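PDB 6N1F: oxidoreductase, 2OG-Fe(II) oxygenase family from Burkholderia pseudomallei, which binds iron and is probably an oxidoreductase of the iron- and 2-oxoglutarate-dependent oxygenase family. Local coordinates for residues Y136-R140 against S160-F166; I152-A158 against C205-V211. All blocks are in the same frame, centred on the assembly; numbering follows the deposited sequence.

Contact 1: residues Y136-R140 against S160-F166; sequences YFIRR and SNPDYEF
The backbones of Y136-R140 and S160-F166 stay well apart, with R139 and Y164 the closest pair at 8.2 Å between CA atoms, so side chains alone bridge the gap from the start of strand 137-147 to the loop that enters strand 166-171. At one end Y136 gives its phenol hydroxyl to E165, OH to OE2 2.6 Å, from above the carboxylate plane. The carboxylate sits at the edge of the tyrosine ring, planes 66° apart, and its other oxygen, OE1, forms a salt bridge with R228. Y136 OH lies in the plane of the F166 ring, 3.8 Å from CE2.

Farther along, the Y164 ring has N161 CB over the centre of one face and R139 CD at its edge; R139 CB comes to 3.7 Å from Y164 CE1. R140 lays its aliphatic part across the phenol end, CB 3.3 Å from Y164 OH. R139 NE and N161 ND2, 3.0 Å apart, are both donors and converge with the Y164 hydroxyl on OD2 of D96. The arginine chain bends at chi3 (71°), bringing NE to that oxygen, while NH1 donates to the backbone oxygens of G231 and H229. An amide suits N161, whose OD1 accepts from D163 N at 2.9 Å while ND2 donates. This Asx turn lies within the type I turn N161-Y164 and leads into a classic beta bulge at E165 and F166 opposite Y226.

Contact 2: residues I152-A158 against C205-V211; sequences IGMHLDA and CAHRHEV. With FE (Fe (III) ion), chain E.
The imidazoles of H155 and H209 meet obliquely, planes at 78°, both presenting NE2 to the iron; the H155 ring has G153 O and the iron-bound water in its plane at the edge, while the H209 ring has D157 CG at its edge and meets the F181 ring outside the two segments. With D157 they form the facial triad, the His-X-Asp...His motif of the jelly-roll 2OG-Fe(II) oxygenases. The ferric ion is held by H209 NE2 at 2.2 Å and by D157 OD1 at 2.2 Å. Its bond to H155 NE2 is longer, 2.5 Å. Histidine suits the task because one nitrogen can bind metal while the other donates a hydrogen bond: H155 ND1 points nearly straight at G153 O, 3.0 Å away (165° at the hydrogen), which fixes the turn of the ring.

Two antiparallel hydrogen-bonded pairs, I152 with V211 and H155 with H209, support the site, with a beta bulge between them. All four side chains start from the same face of the sheet. In both histidines CG lies between the backbone N and the carbonyl carbon (chi1 70° in H155), which helps lift the rings towards the metal. Within the bulge, CG of M154, a selenomethionine, comes 3.2 Å from R208 NH2; beyond it, L156 CG lies 3.9 Å from R208 CG. At the far end of the strand pairing, I152 CG1 rests 3.9 Å from V211 CB.

In the fold
The two contacts are joined through the chain that runs from D157 into the loop 160-166. Their centres lie 14 Å apart, yet they touch directly: E165 O and C205 N are 3.2 Å apart, probably hydrogen-bonded, and F166 C packs 3.6 Å from C205 SG. Y164 comes near the metal site, its side chain about 5 Å from that of D157 between nearest atoms, and the side chain of S160 is about 8 Å from the iron at its nearest atom. Strand 137-147 of contact 1 belongs to the larger antiparallel sheet and strand 208-211 of contact 2 to the smaller mixed one; as in this family, they probably form the double-stranded beta-helix (jelly-roll) core, with the metal triad between them.

Contact 1: residues Y136-R140 against S160-F166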
loop_
_atom_site.group_PDB
_atom_site.type_symbol
_atom_site.label_atom_id
_atom_site.label_comp_id
_atom_site.label_asym_id
_atom_site.label_seq_id
_atom_site.Cartn_x
_atom_site.Cartn_y
_atom_site.Cartn_z
ATOM N N TYR A 136 -0.291 6.910 14.681
ATOM C CA TYR A 136 -0.068 5.731 13.860
ATOM C C TYR A 136 1.405 5.632 13.487
ATOM O O TYR A 136 2.112 6.641 13.387
ATOM C CB TYR A 136 -0.934 5.754 12.603
ATOM C CG TYR A 136 -2.340 5.238 12.815
ATOM C CD1 TYR A 136 -2.711 3.973 12.384
ATOM C CD2 TYR A 136 -3.299 6.015 13.449
ATOM C CE1 TYR A 136 -3.998 3.500 12.572
ATOM C CE2 TYR A 136 -4.582 5.548 13.641
ATOM C CZ TYR A 136 -4.934 4.298 13.208
ATOM O OH TYR A 136 -6.226 3.839 13.406
ATOM N N PHE A 137 1.864 4.395 13.321
ATOM C CA PHE A 137 3.244 4.079 12.994
ATOM C C PHE A 137 3.288 3.305 11.689
ATOM O O PHE A 137 2.441 2.442 11.446
ATOM C CB PHE A 137 3.897 3.237 14.094
ATOM C CG PHE A 137 3.761 3.828 15.464
ATOM C CD1 PHE A 137 4.738 4.667 15.962
ATOM C CD2 PHE A 137 2.656 3.549 16.248
ATOM C CE1 PHE A 137 4.623 5.221 17.226
ATOM C CE2 PHE A 137 2.531 4.100 17.510
ATOM C CZ PHE A 137 3.520 4.938 17.999
ATOM N N ILE A 138 4.282 3.602 10.861
ATOM C CA ILE A 138 4.547 2.797 9.671
ATOM C C ILE A 138 5.403 1.610 10.114
ATOM O O ILE A 138 6.565 1.778 10.481
ATOM C CB ILE A 138 5.243 3.618 8.576
ATOM C CG1 ILE A 138 4.338 4.755 8.088
ATOM C CG2 ILE A 138 5.639 2.735 7.407
ATOM C CD1 ILE A 138 5.027 5.747 7.144
ATOM N N ARG A 139 4.827 0.403 10.083
ATOM C CA ARG A 139 5.523 -0.773 10.587
ATOM C C ARG A 139 6.254 -1.556 9.508
ATOM O O ARG A 139 7.213 -2.267 9.816
ATOM C CB ARG A 139 4.539 -1.717 11.285
ATOM C CG ARG A 139 4.126 -1.294 12.687
ATOM C CD ARG A 139 3.347 -2.408 13.373
ATOM N NE ARG A 139 4.183 -3.543 13.746
ATOM C CZ ARG A 139 4.728 -3.701 14.951
ATOM N NH1 ARG A 139 4.528 -2.791 15.898
ATOM N NH2 ARG A 139 5.471 -4.768 15.214
ATOM N N ARG A 140 5.806 -1.479 8.262
ATOM C CA ARG A 140 6.378 -2.278 7.194
ATOM C C ARG A 140 6.243 -1.477 5.917
ATOM O O ARG A 140 5.276 -0.739 5.750
ATOM C CB ARG A 140 5.675 -3.646 7.081
ATOM C CG ARG A 140 6.055 -4.450 5.860
ATOM C CD ARG A 140 5.523 -5.868 5.926
ATOM N NE ARG A 140 5.836 -6.608 4.708
ATOM C CZ ARG A 140 5.801 -7.934 4.608
ATOM N NH1 ARG A 140 5.472 -8.668 5.662
ATOM N NH2 ARG A 140 6.103 -8.526 3.456
ATOM N N SER A 160 0.120 -11.444 8.661
ATOM C CA SER A 160 1.514 -11.118 8.956
ATOM C C SER A 160 1.644 -10.438 10.312
ATOM O O SER A 160 2.631 -10.649 11.028
ATOM C CB SER A 160 2.090 -10.223 7.861
ATOM O OG SER A 160 2.115 -10.900 6.623
ATOM N N ASN A 161 0.663 -9.621 10.679
ATOM C CA ASN A 161 0.676 -8.882 11.933
ATOM C C ASN A 161 -0.761 -8.505 12.270
ATOM O O ASN A 161 -1.376 -7.710 11.551
ATOM C CB ASN A 161 1.576 -7.650 11.814
ATOM C CG ASN A 161 1.743 -6.896 13.132
ATOM O OD1 ASN A 161 0.846 -6.875 13.976
ATOM N ND2 ASN A 161 2.897 -6.268 13.306
ATOM N N PRO A 162 -1.327 -9.054 13.349
ATOM C CA PRO A 162 -2.740 -8.789 13.663
ATOM C C PRO A 162 -3.038 -7.346 14.022
ATOM O O PRO A 162 -4.215 -7.005 14.176
ATOM C CB PRO A 162 -3.002 -9.708 14.864
ATOM C CG PRO A 162 -1.669 -9.825 15.519
ATOM C CD PRO A 162 -0.684 -9.881 14.384
ATOM N N ASP A 163 -2.027 -6.494 14.165
ATOM C CA ASP A 163 -2.232 -5.102 14.545
ATOM C C ASP A 163 -2.186 -4.143 13.362
ATOM O O ASP A 163 -2.331 -2.936 13.559
ATOM C CB ASP A 163 -1.193 -4.684 15.596
ATOM C CG ASP A 163 -1.286 -5.505 16.866
ATOM O OD1 ASP A 163 -2.395 -5.624 17.428
ATOM O OD2 ASP A 163 -0.250 -6.052 17.303
ATOM N N TYR A 164 -1.988 -4.636 12.143
ATOM C CA TYR A 164 -2.078 -3.759 10.980
ATOM C C TYR A 164 -3.522 -3.311 10.800
ATOM O O TYR A 164 -4.420 -4.148 10.675
ATOM C CB TYR A 164 -1.607 -4.478 9.723
ATOM C CG TYR A 164 -0.131 -4.743 9.614
ATOM C CD1 TYR A 164 0.777 -4.124 10.446
ATOM C CD2 TYR A 164 0.348 -5.615 8.650
ATOM C CE1 TYR A 164 2.130 -4.375 10.324
ATOM C CE2 TYR A 164 1.684 -5.866 8.517
ATOM C CZ TYR A 164 2.572 -5.252 9.350
ATOM O OH TYR A 164 3.908 -5.524 9.192
ATOM N N GLU A 165 -3.754 -1.997 10.773
ATOM C CA GLU A 165 -5.099 -1.467 10.568
ATOM C C GLU A 165 -5.346 -0.996 9.147
ATOM O O GLU A 165 -6.461 -1.116 8.635
ATOM C CB GLU A 165 -5.366 -0.294 11.500
ATOM C CG GLU A 165 -5.767 -0.653 12.886
ATOM C CD GLU A 165 -6.131 0.582 13.659
ATOM O OE1 GLU A 165 -5.560 0.786 14.749
ATOM O OE2 GLU A 165 -6.966 1.363 13.149
ATOM N N PHE A 166 -4.347 -0.410 8.514
ATOM C CA PHE A 166 -4.524 0.123 7.180
ATOM C C PHE A 166 -3.288 -0.185 6.376
ATOM O O PHE A 166 -2.192 -0.355 6.915
ATOM C CB PHE A 166 -4.778 1.633 7.165
ATOM C CG PHE A 166 -6.039 2.041 7.856
ATOM C CD1 PHE A 166 -7.271 1.893 7.231
ATOM C CD2 PHE A 166 -5.995 2.576 9.134
ATOM C CE1 PHE A 166 -8.438 2.275 7.876
ATOM C CE2 PHE A 166 -7.154 2.959 9.782
ATOM C CZ PHE A 166 -8.377 2.805 9.155
#

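Contact 2: residues I152-A158 against C205-V211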
loop_
_atom_site.group_PDB
_atom_site.type_symbol
_atom_site.label_atom_id
_atom_site.label_comp_id
_atom_site.label_asym_id
_atom_site.label_seq_id
_atom_site.Cartn_x
_atom_site.Cartn_y
_atom_site.Cartn_z
ATOM N N ILE A 152 -0.900 -11.765 -6.950
ATOM C CA ILE A 152 -0.921 -11.981 -5.508
ATOM C C ILE A 152 -2.235 -12.662 -5.182
ATOM O O ILE A 152 -3.291 -12.022 -5.219
ATOM C CB ILE A 152 -0.790 -10.686 -4.706
ATOM C CG1 ILE A 152 0.447 -9.911 -5.134
ATOM C CG2 ILE A 152 -0.721 -11.024 -3.223
ATOM C CD1 ILE A 152 1.708 -10.636 -4.823
ATOM N N GLY A 153 -2.174 -13.944 -4.849
ATOM C CA GLY A 153 -3.374 -14.671 -4.494
ATOM C C GLY A 153 -4.015 -14.129 -3.231
ATOM O O GLY A 153 -3.437 -13.350 -2.470
HETATM N N MSE A 154 -5.249 -14.561 -3.021
HETATM C CA MSE A 154 -6.068 -14.147 -1.881
HETATM C C MSE A 154 -5.360 -14.266 -0.524
HETATM O O MSE A 154 -4.748 -15.297 -0.238
HETATM C CB MSE A 154 -7.340 -14.988 -1.854
HETATM C CG MSE A 154 -8.402 -14.406 -0.982
HETATM SE SE MSE A 154 -9.253 -12.941 -1.909
HETATM C CE MSE A 154 -10.604 -14.012 -2.848
ATOM N N HIS A 155 -5.447 -13.228 0.316
ATOM C CA HIS A 155 -4.812 -13.288 1.628
ATOM C C HIS A 155 -5.328 -12.162 2.516
ATOM O O HIS A 155 -6.063 -11.274 2.076
ATOM C CB HIS A 155 -3.293 -13.198 1.517
ATOM C CG HIS A 155 -2.809 -11.849 1.100
ATOM N ND1 HIS A 155 -2.842 -11.422 -0.210
ATOM C CD2 HIS A 155 -2.303 -10.822 1.822
ATOM C CE1 HIS A 155 -2.366 -10.191 -0.277
ATOM N NE2 HIS A 155 -2.027 -9.807 0.941
ATOM N N LEU A 156 -4.900 -12.208 3.779
ATOM C CA LEU A 156 -5.193 -11.192 4.786
ATOM C C LEU A 156 -3.883 -10.621 5.302
ATOM O O LEU A 156 -3.032 -11.371 5.791
ATOM C CB LEU A 156 -5.989 -11.778 5.952
ATOM C CG LEU A 156 -7.508 -11.692 5.941
ATOM C CD1 LEU A 156 -8.081 -12.672 6.964
ATOM C CD2 LEU A 156 -7.953 -10.272 6.242
ATOM N N ASP A 157 -3.727 -9.300 5.201
ATOM C CA ASP A 157 -2.533 -8.654 5.733
ATOM C C ASP A 157 -2.409 -8.877 7.230
ATOM O O ASP A 157 -1.298 -9.029 7.747
ATOM C CB ASP A 157 -2.555 -7.161 5.417
ATOM C CG ASP A 157 -2.268 -6.871 3.956
ATOM O OD1 ASP A 157 -1.614 -7.716 3.300
ATOM O OD2 ASP A 157 -2.690 -5.795 3.470
ATOM N N ALA A 158 -3.537 -8.927 7.933
ATOM C CA ALA A 158 -3.521 -9.198 9.363
ATOM C C ALA A 158 -2.809 -10.503 9.710
ATOM O O ALA A 158 -2.380 -10.675 10.856
ATOM C CB ALA A 158 -4.955 -9.219 9.892
ATOM N N CYS A 205 -7.255 -3.409 6.540
ATOM C CA CYS A 205 -6.696 -4.758 6.553
ATOM C C CYS A 205 -7.689 -5.810 7.042
ATOM O O CYS A 205 -7.306 -6.975 7.218
ATOM C CB CYS A 205 -5.425 -4.786 7.409
ATOM S SG CYS A 205 -4.129 -3.641 6.833
ATOM N N ALA A 206 -8.946 -5.426 7.258
ATOM C CA ALA A 206 -9.989 -6.347 7.688
ATOM C C ALA A 206 -10.519 -7.220 6.561
ATOM O O ALA A 206 -11.206 -8.205 6.841
ATOM C CB ALA A 206 -11.156 -5.570 8.303
ATOM N N HIS A 207 -10.243 -6.879 5.307
ATOM C CA HIS A 207 -10.808 -7.582 4.168
ATOM C C HIS A 207 -9.722 -8.331 3.422
ATOM O O HIS A 207 -8.624 -7.807 3.215
ATOM C CB HIS A 207 -11.495 -6.626 3.202
ATOM C CG HIS A 207 -12.629 -5.868 3.809
ATOM N ND1 HIS A 207 -13.748 -6.487 4.318
ATOM C CD2 HIS A 207 -12.815 -4.539 3.989
ATOM C CE1 HIS A 207 -14.576 -5.572 4.788
ATOM N NE2 HIS A 207 -14.035 -4.382 4.602
ATOM N N ARG A 208 -10.048 -9.559 3.029
ATOM C CA ARG A 208 -9.208 -10.299 2.104
ATOM C C ARG A 208 -9.043 -9.504 0.815
ATOM O O ARG A 208 -9.960 -8.798 0.386
ATOM C CB ARG A 208 -9.840 -11.667 1.827
ATOM C CG ARG A 208 -9.949 -12.560 3.055
ATOM C CD ARG A 208 -10.735 -13.855 2.783
ATOM N NE ARG A 208 -10.025 -14.822 1.937
ATOM C CZ ARG A 208 -9.031 -15.608 2.354
ATOM N NH1 ARG A 208 -8.604 -15.535 3.607
ATOM N NH2 ARG A 208 -8.451 -16.462 1.515
ATOM N N HIS A 209 -7.862 -9.592 0.204
ATOM C CA HIS A 209 -7.614 -8.870 -1.042
ATOM C C HIS A 209 -6.524 -9.565 -1.849
ATOM O O HIS A 209 -5.826 -10.456 -1.360
ATOM C CB HIS A 209 -7.227 -7.412 -0.790
ATOM C CG HIS A 209 -5.993 -7.253 0.031
ATOM N ND1 HIS A 209 -6.021 -6.792 1.330
ATOM C CD2 HIS A 209 -4.692 -7.494 -0.258
ATOM C CE1 HIS A 209 -4.790 -6.751 1.804
ATOM N NE2 HIS A 209 -3.964 -7.171 0.862
ATOM N N GLU A 210 -6.368 -9.118 -3.095
ATOM C CA GLU A 210 -5.504 -9.793 -4.050
ATOM C C GLU A 210 -5.170 -8.835 -5.175
ATOM O O GLU A 210 -5.890 -7.865 -5.433
ATOM C CB GLU A 210 -6.191 -11.029 -4.641
ATOM C CG GLU A 210 -7.273 -10.634 -5.623
ATOM C CD GLU A 210 -7.910 -11.812 -6.358
ATOM O OE1 GLU A 210 -7.210 -12.810 -6.623
ATOM O OE2 GLU A 210 -9.116 -11.725 -6.677
ATOM N N VAL A 211 -4.094 -9.147 -5.880
ATOM C CA VAL A 211 -3.753 -8.464 -7.115
ATOM C C VAL A 211 -3.901 -9.473 -8.245
ATOM O O VAL A 211 -3.325 -10.565 -8.181
ATOM C CB VAL A 211 -2.335 -7.873 -7.053
ATOM C CG1 VAL A 211 -2.025 -7.113 -8.335
ATOM C CG2 VAL A 211 -2.178 -6.960 -5.817
HETATM FE FE FE E . -1.830 -7.306 1.171
HETATM O O HOH W 1 -1.138 -7.012 -1.234
#